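ABC-type transport system, sugar-family extracellular solute-binding protein (Peptoclostridium difficile 630, PDB 6HNI) binds tyrosine as the substrate-binding lipoprotein of an ABC transport system, probably delivering it for uptake, and also has adhesive properties. Local coordinates at residues L31-L37 against N218-S222; D86-S92 against I106-A112; G134-F138 against Y258-G262. The protein carries 1 engineered substitution. All coordinates share one frame. Numbering follows the deposited sequence.

Overall arrangement
All three contacts border the bound tyrosine, which lies in the cleft between the two lobes of this closed periplasmic-binding-protein fold. Contact 2 pairs neighbouring strands 87-91 and 108-113 in the five-stranded parallel sheet of one lobe. Contact 3, its centre about 12 Å from that of contact 2, starts on the next strand, 132-136, and packs it against helix 258-273. Contact 1, centred about 17 Å from contact 2 and 14 Å from contact 3, joins the start of helix 35-50 to helix 218-221 of the other lobe. Along the chain, contact 2 falls between the two halves of contact 1, whereas contacts 1 and 3 interleave, and all of them converge on one bound amino acid.

Contact 1 (L31-L37 against N218-S222); sequences LVEHPAL and NLVAS. With TYR (tyrosine), chain B; EDO (1,2-ethanediol), chain E.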
loop_
_atom_site.group_PDB
_atom_site.type_symbol
_atom_site.label_atom_id
_atom_site.label_comp_id
_atom_site.label_asym_id
_atom_site.label_seq_id
_atom_site.Cartn_x
_atom_site.Cartn_y
_atom_site.Cartn_z
ATOM N N LEU A 31 0.601 -7.085 7.754
ATOM C CA LEU A 31 1.232 -8.154 6.943
ATOM C C LEU A 31 2.747 -8.290 7.147
ATOM O O LEU A 31 3.266 -9.409 7.310
ATOM C CB LEU A 31 0.884 -7.889 5.491
ATOM C CG LEU A 31 1.572 -8.804 4.454
ATOM C CD1 LEU A 31 1.116 -10.214 4.699
ATOM C CD2 LEU A 31 1.201 -8.269 3.095
ATOM N N VAL A 32 3.435 -7.156 7.105
ATOM C CA VAL A 32 4.889 -7.099 7.084
ATOM C C VAL A 32 5.317 -5.662 7.414
ATOM O O VAL A 32 4.550 -4.753 7.200
ATOM C CB VAL A 32 5.437 -7.570 5.693
ATOM C CG1 VAL A 32 5.058 -6.591 4.607
ATOM C CG2 VAL A 32 6.955 -7.833 5.742
ATOM N N GLU A 33 6.547 -5.457 7.854
ATOM C CA GLU A 33 7.167 -4.124 7.856
ATOM C C GLU A 33 7.606 -3.713 6.440
ATOM O O GLU A 33 8.608 -4.237 5.857
ATOM C CB GLU A 33 8.371 -4.095 8.779
ATOM C CG GLU A 33 8.076 -4.356 10.239
ATOM C CD GLU A 33 9.336 -4.540 11.065
ATOM O OE1 GLU A 33 10.431 -4.301 10.537
ATOM O OE2 GLU A 33 9.233 -4.913 12.251
ATOM N N HIS A 34 6.854 -2.821 5.835
ATOM C CA HIS A 34 7.333 -1.986 4.719
ATOM C C HIS A 34 6.820 -0.555 5.013
ATOM O O HIS A 34 5.881 -0.415 5.813
ATOM C CB HIS A 34 7.065 -2.518 3.295
ATOM C CG HIS A 34 5.636 -2.570 2.815
ATOM N ND1 HIS A 34 4.961 -1.465 2.337
ATOM C CD2 HIS A 34 4.829 -3.636 2.556
ATOM C CE1 HIS A 34 3.780 -1.852 1.874
ATOM N NE2 HIS A 34 3.685 -3.170 1.964
ATOM N N PRO A 35 7.444 0.487 4.450
ATOM C CA PRO A 35 7.198 1.821 5.015
ATOM C C PRO A 35 5.765 2.263 5.086
ATOM O O PRO A 35 5.329 2.852 6.112
ATOM C CB PRO A 35 8.049 2.750 4.150
ATOM C CG PRO A 35 9.221 1.870 3.759
ATOM C CD PRO A 35 8.616 0.509 3.557
ATOM N N ALA A 36 4.993 1.999 4.088
ATOM C CA ALA A 36 3.615 2.442 4.051
ATOM C C ALA A 36 2.842 1.766 5.146
ATOM O O ALA A 36 1.989 2.399 5.819
ATOM C CB ALA A 36 2.979 2.110 2.681
ATOM N N LEU A 37 3.031 0.468 5.333
ATOM C CA LEU A 37 2.239 -0.231 6.355
ATOM C C LEU A 37 2.610 0.256 7.738
ATOM O O LEU A 37 1.699 0.470 8.578
ATOM C CB LEU A 37 2.383 -1.744 6.255
ATOM C CG LEU A 37 2.116 -2.363 4.860
ATOM C CD1 LEU A 37 1.996 -3.847 4.974
ATOM C CD2 LEU A 37 0.895 -1.791 4.152
ATOM N N ASN A 218 2.449 -5.709 -2.116
ATOM C CA ASN A 218 3.187 -5.968 -0.921
ATOM C C ASN A 218 4.475 -6.749 -1.118
ATOM O O ASN A 218 5.454 -6.480 -0.493
ATOM C CB ASN A 218 2.301 -6.663 0.126
ATOM C CG ASN A 218 1.170 -5.770 0.635
ATOM O OD1 ASN A 218 1.424 -4.812 1.405
ATOM N ND2 ASN A 218 -0.034 -6.054 0.206
ATOM N N LEU A 219 4.414 -7.706 -2.052
ATOM C CA LEU A 219 5.604 -8.536 -2.353
ATOM C C LEU A 219 6.731 -7.689 -2.959
ATOM O O LEU A 219 7.861 -7.710 -2.472
ATOM C CB LEU A 219 5.175 -9.694 -3.233
ATOM C CG LEU A 219 6.300 -10.704 -3.468
ATOM C CD1 LEU A 219 6.683 -11.413 -2.191
ATOM C CD2 LEU A 219 5.851 -11.697 -4.532
ATOM N N VAL A 220 6.397 -6.893 -3.969
ATOM C CA VAL A 220 7.420 -6.056 -4.625
ATOM C C VAL A 220 7.906 -4.920 -3.714
ATOM O O VAL A 220 9.098 -4.648 -3.622
ATOM C CB VAL A 220 6.940 -5.570 -5.989
ATOM C CG1 VAL A 220 7.999 -4.705 -6.646
ATOM C CG2 VAL A 220 6.678 -6.772 -6.905
ATOM N N ALA A 221 6.973 -4.298 -2.976
ATOM C CA ALA A 221 7.372 -3.250 -2.028
ATOM C C ALA A 221 8.341 -3.772 -0.976
ATOM O O ALA A 221 9.178 -3.018 -0.508
ATOM C CB ALA A 221 6.119 -2.643 -1.376
ATOM N N SER A 222 8.216 -5.035 -0.584
ATOM C CA SER A 222 9.115 -5.667 0.391
ATOM C C SER A 222 10.485 -6.064 -0.130
ATOM O O SER A 222 11.395 -6.391 0.665
ATOM C CB SER A 222 8.471 -6.928 0.891
ATOM O OG SER A 222 7.315 -6.582 1.621
HETATM N N TYR B . -2.288 -1.491 -1.364
HETATM C CA TYR B . -1.725 -2.678 -0.696
HETATM C C TYR B . -2.849 -3.631 -0.320
HETATM O O TYR B . -2.579 -4.596 0.384
HETATM C CB TYR B . -0.750 -2.317 0.443
HETATM C CG TYR B . 0.479 -1.625 -0.045
HETATM C CD1 TYR B . 1.414 -2.337 -0.852
HETATM C CD2 TYR B . 0.744 -0.306 0.173
HETATM C CE1 TYR B . 2.504 -1.692 -1.376
HETATM C CE2 TYR B . 1.837 0.355 -0.344
HETATM C CZ TYR B . 2.747 -0.363 -1.155
HETATM O OH TYR B . 3.843 0.283 -1.691
HETATM O OXT TYR B . -3.957 -3.483 -0.792
HETATM C C1 EDO E . 9.650 -8.010 8.598
HETATM O O1 EDO E . 8.329 -7.515 8.981
HETATM C C2 EDO E . 9.611 -9.235 7.673
HETATM O O2 EDO E . 10.241 -10.396 8.216
#
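Across the ligand cleft of a closed periplasmic-binding-protein fold, the loop entering helix 35-50 of one lobe meets helix 218-221 of the other. Asn218 and His34 bury the most surface here. The imidazole NE2 of His34 donates to Asn218 OD1 at 2.8 Å and nearly straight (170°), so the amide is oriented with its nitrogen turned to the ligand: Asn218 ND2 donates to the carboxylate O of the bound tyrosine at 2.9 Å. Asparagine suits the position because one small side chain both accepts and donates. His34, the N-cap residue before helix 35-50, also contributes a flat ring. Ala221 CB sits over one face of it, 4.0 Å from the centroid in a CH-pi contact, its small methyl close to both ring and ligand. Ser222, the third main contributor, donates from OG to Asn218 O at 2.8 Å, one turn back, and has a weak bond with Asn68; Val32 CG1 rests 3.7 Å from Ser222 OG. Leu31 CD2 lies 3.5 Å from Asn218 CG, and helix 93-102 packs against Leu31 in turn. Near the phenol end of the ligand, Ala221 CB lies 3.7 Å from the OH of the bound tyrosine.

Contact 2 (D86-S92 against I106-A112); sequences DLIFAIS and IPILITA. With TYR (tyrosine), chain B.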
loop_
_atom_site.group_PDB
_atom_site.type_symbol
_atom_site.label_atom_id
_atom_site.label_comp_id
_atom_site.label_asym_id
_atom_site.label_seq_id
_atom_site.Cartn_x
_atom_site.Cartn_y
_atom_site.Cartn_z
ATOM N N ASP A 86 -12.345 -6.412 20.943
ATOM C CA ASP A 86 -13.405 -5.451 20.668
ATOM C C ASP A 86 -13.359 -4.818 19.278
ATOM O O ASP A 86 -14.368 -4.407 18.731
ATOM C CB ASP A 86 -13.350 -4.358 21.748
ATOM C CG ASP A 86 -13.620 -4.894 23.153
ATOM O OD1 ASP A 86 -14.776 -5.274 23.336
ATOM O OD2 ASP A 86 -12.650 -4.984 23.976
ATOM N N LEU A 87 -12.150 -4.801 18.704
ATOM C CA LEU A 87 -11.903 -4.176 17.405
ATOM C C LEU A 87 -10.629 -4.806 16.856
ATOM O O LEU A 87 -9.667 -5.010 17.565
ATOM C CB LEU A 87 -11.686 -2.666 17.579
ATOM C CG LEU A 87 -11.173 -1.881 16.360
ATOM C CD1 LEU A 87 -12.236 -1.849 15.321
ATOM C CD2 LEU A 87 -10.812 -0.450 16.772
ATOM N N ILE A 88 -10.665 -5.045 15.536
ATOM C CA ILE A 88 -9.455 -5.465 14.779
ATOM C C ILE A 88 -9.085 -4.406 13.753
ATOM O O ILE A 88 -9.959 -3.937 13.045
ATOM C CB ILE A 88 -9.736 -6.791 14.082
ATOM C CG1 ILE A 88 -9.915 -7.904 15.099
ATOM C CG2 ILE A 88 -8.549 -7.156 13.135
ATOM C CD1 ILE A 88 -10.512 -9.177 14.535
ATOM N N PHE A 89 -7.852 -3.963 13.810
ATOM C CA PHE A 89 -7.318 -3.034 12.815
ATOM C C PHE A 89 -6.375 -3.872 11.906
ATOM O O PHE A 89 -5.394 -4.423 12.370
ATOM C CB PHE A 89 -6.534 -1.936 13.531
ATOM C CG PHE A 89 -5.790 -0.961 12.642
ATOM C CD1 PHE A 89 -6.344 -0.462 11.461
ATOM C CD2 PHE A 89 -4.554 -0.513 13.026
ATOM C CE1 PHE A 89 -5.584 0.422 10.656
ATOM C CE2 PHE A 89 -3.825 0.377 12.252
ATOM C CZ PHE A 89 -4.385 0.849 11.081
ATOM N N ALA A 90 -6.778 -3.897 10.635
ATOM C CA ALA A 90 -6.042 -4.755 9.620
ATOM C C ALA A 90 -5.370 -3.844 8.591
ATOM O O ALA A 90 -6.005 -2.999 7.945
ATOM C CB ALA A 90 -7.018 -5.737 8.958
ATOM N N ILE A 91 -4.061 -4.101 8.402
ATOM C CA ILE A 91 -3.229 -3.270 7.586
ATOM C C ILE A 91 -2.767 -4.148 6.414
ATOM O O ILE A 91 -1.952 -5.041 6.626
ATOM C CB ILE A 91 -2.011 -2.732 8.366
ATOM C CG1 ILE A 91 -2.467 -1.922 9.618
ATOM C CG2 ILE A 91 -1.090 -1.920 7.488
ATOM C CD1 ILE A 91 -1.289 -1.630 10.499
ATOM N N SER A 92 -3.281 -3.764 5.241
ATOM C CA SER A 92 -3.099 -4.445 3.908
ATOM C C SER A 92 -4.264 -5.335 3.580
ATOM O O SER A 92 -4.965 -5.891 4.432
ATOM C CB SER A 92 -1.794 -5.246 3.799
ATOM O OG SER A 92 -1.938 -6.532 4.368
ATOM N N ILE A 106 -16.879 -9.239 14.995
ATOM C CA ILE A 106 -16.024 -8.211 15.559
ATOM C C ILE A 106 -15.820 -7.137 14.492
ATOM O O ILE A 106 -15.468 -7.451 13.333
ATOM C CB ILE A 106 -14.673 -8.796 16.001
ATOM C CG1 ILE A 106 -14.845 -9.897 17.052
ATOM C CG2 ILE A 106 -13.654 -7.724 16.435
ATOM C CD1 ILE A 106 -13.567 -10.608 17.417
ATOM N N PRO A 107 -15.922 -5.846 14.790
ATOM C CA PRO A 107 -15.670 -4.828 13.798
ATOM C C PRO A 107 -14.213 -4.847 13.362
ATOM O O PRO A 107 -13.306 -4.947 14.189
ATOM C CB PRO A 107 -16.031 -3.500 14.495
ATOM C CG PRO A 107 -16.013 -3.850 15.899
ATOM C CD PRO A 107 -16.405 -5.233 16.090
ATOM N N ILE A 108 -14.034 -4.722 12.036
ATOM C CA ILE A 108 -12.725 -4.676 11.430
ATOM C C ILE A 108 -12.566 -3.332 10.750
ATOM O O ILE A 108 -13.398 -2.973 9.914
ATOM C CB ILE A 108 -12.560 -5.810 10.420
ATOM C CG1 ILE A 108 -12.701 -7.191 11.082
ATOM C CG2 ILE A 108 -11.226 -5.631 9.699
ATOM C CD1 ILE A 108 -12.948 -8.300 10.029
ATOM N N LEU A 109 -11.523 -2.606 11.107
ATOM C CA LEU A 109 -11.170 -1.380 10.406
ATOM C C LEU A 109 -9.924 -1.713 9.596
ATOM O O LEU A 109 -8.948 -2.171 10.128
ATOM C CB LEU A 109 -10.889 -0.220 11.364
ATOM C CG LEU A 109 -12.187 0.411 11.939
ATOM C CD1 LEU A 109 -11.714 1.438 12.888
ATOM C CD2 LEU A 109 -13.037 1.065 10.878
ATOM N N ILE A 110 -10.008 -1.375 8.321
ATOM C CA ILE A 110 -8.889 -1.643 7.374
ATOM C C ILE A 110 -8.188 -0.356 7.054
ATOM O O ILE A 110 -8.734 0.756 7.119
ATOM C CB ILE A 110 -9.443 -2.308 6.075
ATOM C CG1 ILE A 110 -10.245 -1.370 5.238
ATOM C CG2 ILE A 110 -10.176 -3.568 6.439
ATOM C CD1 ILE A 110 -10.890 -1.914 3.965
ATOM N N THR A 111 -6.946 -0.491 6.569
ATOM C CA THR A 111 -6.245 0.583 5.920
ATOM C C THR A 111 -5.274 -0.085 4.891
ATOM O O THR A 111 -5.036 -1.321 4.967
ATOM C CB THR A 111 -5.415 1.457 6.837
ATOM O OG1 THR A 111 -4.978 2.658 6.139
ATOM C CG2 THR A 111 -4.257 0.758 7.490
ATOM N N ALA A 112 -4.785 0.755 3.988
ATOM C CA ALA A 112 -3.792 0.268 2.933
ATOM C C ALA A 112 -4.407 -0.859 2.163
ATOM O O ALA A 112 -3.647 -1.777 1.781
ATOM C CB ALA A 112 -2.510 -0.121 3.584
HETATM N N TYR B . -2.288 -1.491 -1.364
HETATM C CA TYR B . -1.725 -2.678 -0.696
HETATM C C TYR B . -2.849 -3.631 -0.320
HETATM O O TYR B . -2.579 -4.596 0.384
HETATM C CB TYR B . -0.750 -2.317 0.443
HETATM C CG TYR B . 0.479 -1.625 -0.045
HETATM C CD1 TYR B . 1.414 -2.337 -0.852
HETATM C CD2 TYR B . 0.744 -0.306 0.173
HETATM C CE1 TYR B . 2.504 -1.692 -1.376
HETATM C CE2 TYR B . 1.837 0.355 -0.344
HETATM C CZ TYR B . 2.747 -0.363 -1.155
HETATM O OH TYR B . 3.843 0.283 -1.691
HETATM O OXT TYR B . -3.957 -3.483 -0.792
#
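Strands 87-91 and 108-111 belong to a beta-alpha-beta unit whose crossover is helix 93-102, and they run parallel, 4.7 Å apart at their closest and at 19° to each other. Five backbone hydrogen bonds alternate along the pair: Ile88 N to Pro107 O (3.0 Å), Leu109 N to Ile88 O (2.8 Å), Ala90 N to Leu109 O (2.8 Å), Thr111 N to Ala90 O (3.0 Å) and Ser92 N to Thr111 O (3.0 Å). Apolar contacts divide between the faces. Ile88, Ala90, Ile108 and Ile110 point to one, where Ile88 CB meets Ile108 CG1 at 4.2 Å; beta-branched isoleucines suit extended backbone, and the small Ala90 lies beside Ile108 (Ala90 CB to Ile108 CG2 4.3 Å). Phe89, Ile91, Leu109 and Thr111 point to the other, where Phe89 CE1 reaches Thr111 CG2 at 3.4 Å and the Phe89 ring stacks with that of Phe44 from helix 35-50. The Thr111 hydroxyl bonds to Thr135 on the next strand. The main-chain ladder thus holds the strand ends in register, placing Ser92 and Ala112 beside the ligand (Ser92 CB to tyrosine O 3.6 Å), while apolar side chains cover both faces of the pair.

Contact 3 (G134-F138 against Y258-G262); sequences GTSDF and YEKLG. With TYR (tyrosine), chain B.
The amino-group site of the tyrosine pocket lies where the chain beyond strand 132-136 meets the first turn of helix 258-273. Thr135 and Leu261 are the closest backbone pair, CA to CA 6.7 Å. Thr135 and Ser136 are extended; Asp137 has phi/psi -97/26, and its p rotamer (chi1 65°) directs the carboxylate into the cleft. Residues 258-262 are helical (Gly262 N to Tyr258 O 2.9 Å), and Tyr258 has chi1 -85° (m) and chi2 81°. Asp137 OD2 accepts from Tyr258 OH at 2.6 Å and from N of the bound tyrosine at 2.8 Å. A water donates to Asp137 O (2.7 Å) and Tyr258 OH (2.8 Å). Leu261 (chi1 t, chi2 p) places CD2 3.9 Å from Asp137 CB and CG 3.6 Å from Thr135 OG1, which bonds to Thr265. Phe138 N donates to Ser136 OG (3.1 Å), an ST turn; that hydroxyl also bonds to Val113 O. An acid thus matches the probably charged amino group, and the Tyr258 bond is consistent with orienting it.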
loop_
_atom_site.group_PDB
_atom_site.type_symbol
_atom_site.label_atom_id
_atom_site.label_comp_id
_atom_site.label_asym_id
_atom_site.label_seq_id
_atom_site.Cartn_x
_atom_site.Cartn_y
_atom_site.Cartn_z
ATOM N N GLY A 134 -13.194 1.428 7.000
ATOM C CA GLY A 134 -11.892 1.981 7.171
ATOM C C GLY A 134 -11.489 2.864 6.017
ATOM O O GLY A 134 -12.261 3.610 5.498
ATOM N N THR A 135 -10.220 2.706 5.641
ATOM C CA THR A 135 -9.645 3.515 4.588
ATOM C C THR A 135 -9.057 2.603 3.464
ATOM O O THR A 135 -8.645 1.483 3.725
ATOM C CB THR A 135 -8.514 4.426 5.075
ATOM O OG1 THR A 135 -7.574 3.682 5.837
ATOM C CG2 THR A 135 -9.071 5.550 5.992
ATOM N N SER A 136 -9.093 3.201 2.293
ATOM C CA SER A 136 -8.494 2.596 1.079
ATOM C C SER A 136 -7.372 3.489 0.653
ATOM O O SER A 136 -7.457 4.712 0.619
ATOM C CB SER A 136 -9.571 2.479 0.034
ATOM O OG SER A 136 -8.913 2.239 -1.269
ATOM N N ASP A 137 -6.277 2.822 0.175
ATOM C CA ASP A 137 -5.129 3.506 -0.413
ATOM C C ASP A 137 -5.225 3.542 -1.925
ATOM O O ASP A 137 -4.163 3.642 -2.599
ATOM C CB ASP A 137 -3.778 2.951 0.044
ATOM C CG ASP A 137 -3.515 1.501 -0.409
ATOM O OD1 ASP A 137 -4.475 0.832 -0.802
ATOM O OD2 ASP A 137 -2.321 1.106 -0.255
ATOM N N PHE A 138 -6.412 3.496 -2.488
ATOM C CA PHE A 138 -6.585 3.728 -3.920
ATOM C C PHE A 138 -5.900 4.989 -4.365
ATOM O O PHE A 138 -6.010 6.062 -3.754
ATOM C CB PHE A 138 -8.063 3.823 -4.316
ATOM C CG PHE A 138 -8.226 4.175 -5.758
ATOM C CD1 PHE A 138 -8.057 3.204 -6.719
ATOM C CD2 PHE A 138 -8.418 5.472 -6.153
ATOM C CE1 PHE A 138 -8.105 3.538 -8.078
ATOM C CE2 PHE A 138 -8.470 5.826 -7.489
ATOM C CZ PHE A 138 -8.318 4.860 -8.446
ATOM N N TYR A 258 0.571 7.900 3.958
ATOM C CA TYR A 258 0.010 6.743 4.656
ATOM C C TYR A 258 -0.156 6.961 6.183
ATOM O O TYR A 258 -1.081 6.398 6.775
ATOM C CB TYR A 258 0.856 5.506 4.379
ATOM C CG TYR A 258 0.458 4.804 3.079
ATOM C CD1 TYR A 258 0.921 5.283 1.838
ATOM C CD2 TYR A 258 -0.348 3.711 3.077
ATOM C CE1 TYR A 258 0.554 4.652 0.679
ATOM C CE2 TYR A 258 -0.673 3.033 1.881
ATOM C CZ TYR A 258 -0.227 3.558 0.696
ATOM O OH TYR A 258 -0.521 2.906 -0.508
ATOM N N GLU A 259 0.706 7.779 6.768
ATOM C CA GLU A 259 0.497 8.120 8.204
ATOM C C GLU A 259 -0.835 8.829 8.339
ATOM O O GLU A 259 -1.610 8.534 9.292
ATOM C CB GLU A 259 1.638 8.948 8.734
ATOM C CG GLU A 259 1.440 9.122 10.257
ATOM C CD GLU A 259 2.596 9.785 11.008
ATOM O OE1 GLU A 259 3.772 9.765 10.549
ATOM O OE2 GLU A 259 2.317 10.298 12.121
ATOM N N LYS A 260 -1.132 9.792 7.482
ATOM C CA LYS A 260 -2.458 10.476 7.532
ATOM C C LYS A 260 -3.604 9.526 7.305
ATOM O O LYS A 260 -4.707 9.668 7.870
ATOM C CB LYS A 260 -2.533 11.678 6.599
ATOM C CG LYS A 260 -1.523 12.764 6.929
ATOM C CD LYS A 260 -1.604 13.940 5.984
ATOM C CE LYS A 260 -0.669 15.054 6.380
ATOM N NZ LYS A 260 -1.064 16.276 5.657
ATOM N N LEU A 261 -3.433 8.565 6.405
ATOM C CA LEU A 261 -4.464 7.547 6.146
ATOM C C LEU A 261 -4.739 6.693 7.404
ATOM O O LEU A 261 -5.898 6.400 7.710
ATOM C CB LEU A 261 -4.089 6.669 4.930
ATOM C CG LEU A 261 -5.215 5.898 4.269
ATOM C CD1 LEU A 261 -6.068 6.826 3.396
ATOM C CD2 LEU A 261 -4.645 4.751 3.386
ATOM N N GLY A 262 -3.671 6.321 8.092
ATOM C CA GLY A 262 -3.776 5.601 9.351
ATOM C C GLY A 262 -4.449 6.416 10.466
ATOM O O GLY A 262 -5.283 5.884 11.190
HETATM N N TYR B . -2.288 -1.491 -1.364
HETATM C CA TYR B . -1.725 -2.678 -0.696
HETATM C C TYR B . -2.849 -3.631 -0.320
HETATM O O TYR B . -2.579 -4.596 0.384
HETATM C CB TYR B . -0.750 -2.317 0.443
HETATM C CG TYR B . 0.479 -1.625 -0.045
HETATM C CD1 TYR B . 1.414 -2.337 -0.852
HETATM C CD2 TYR B . 0.744 -0.306 0.173
HETATM C CE1 TYR B . 2.504 -1.692 -1.376
HETATM C CE2 TYR B . 1.837 0.355 -0.344
HETATM C CZ TYR B . 2.747 -0.363 -1.155
HETATM O OH TYR B . 3.843 0.283 -1.691
HETATM O OXT TYR B . -3.957 -3.483 -0.792
HETATM O O HOH W 1 -1.545 4.479 -2.579
#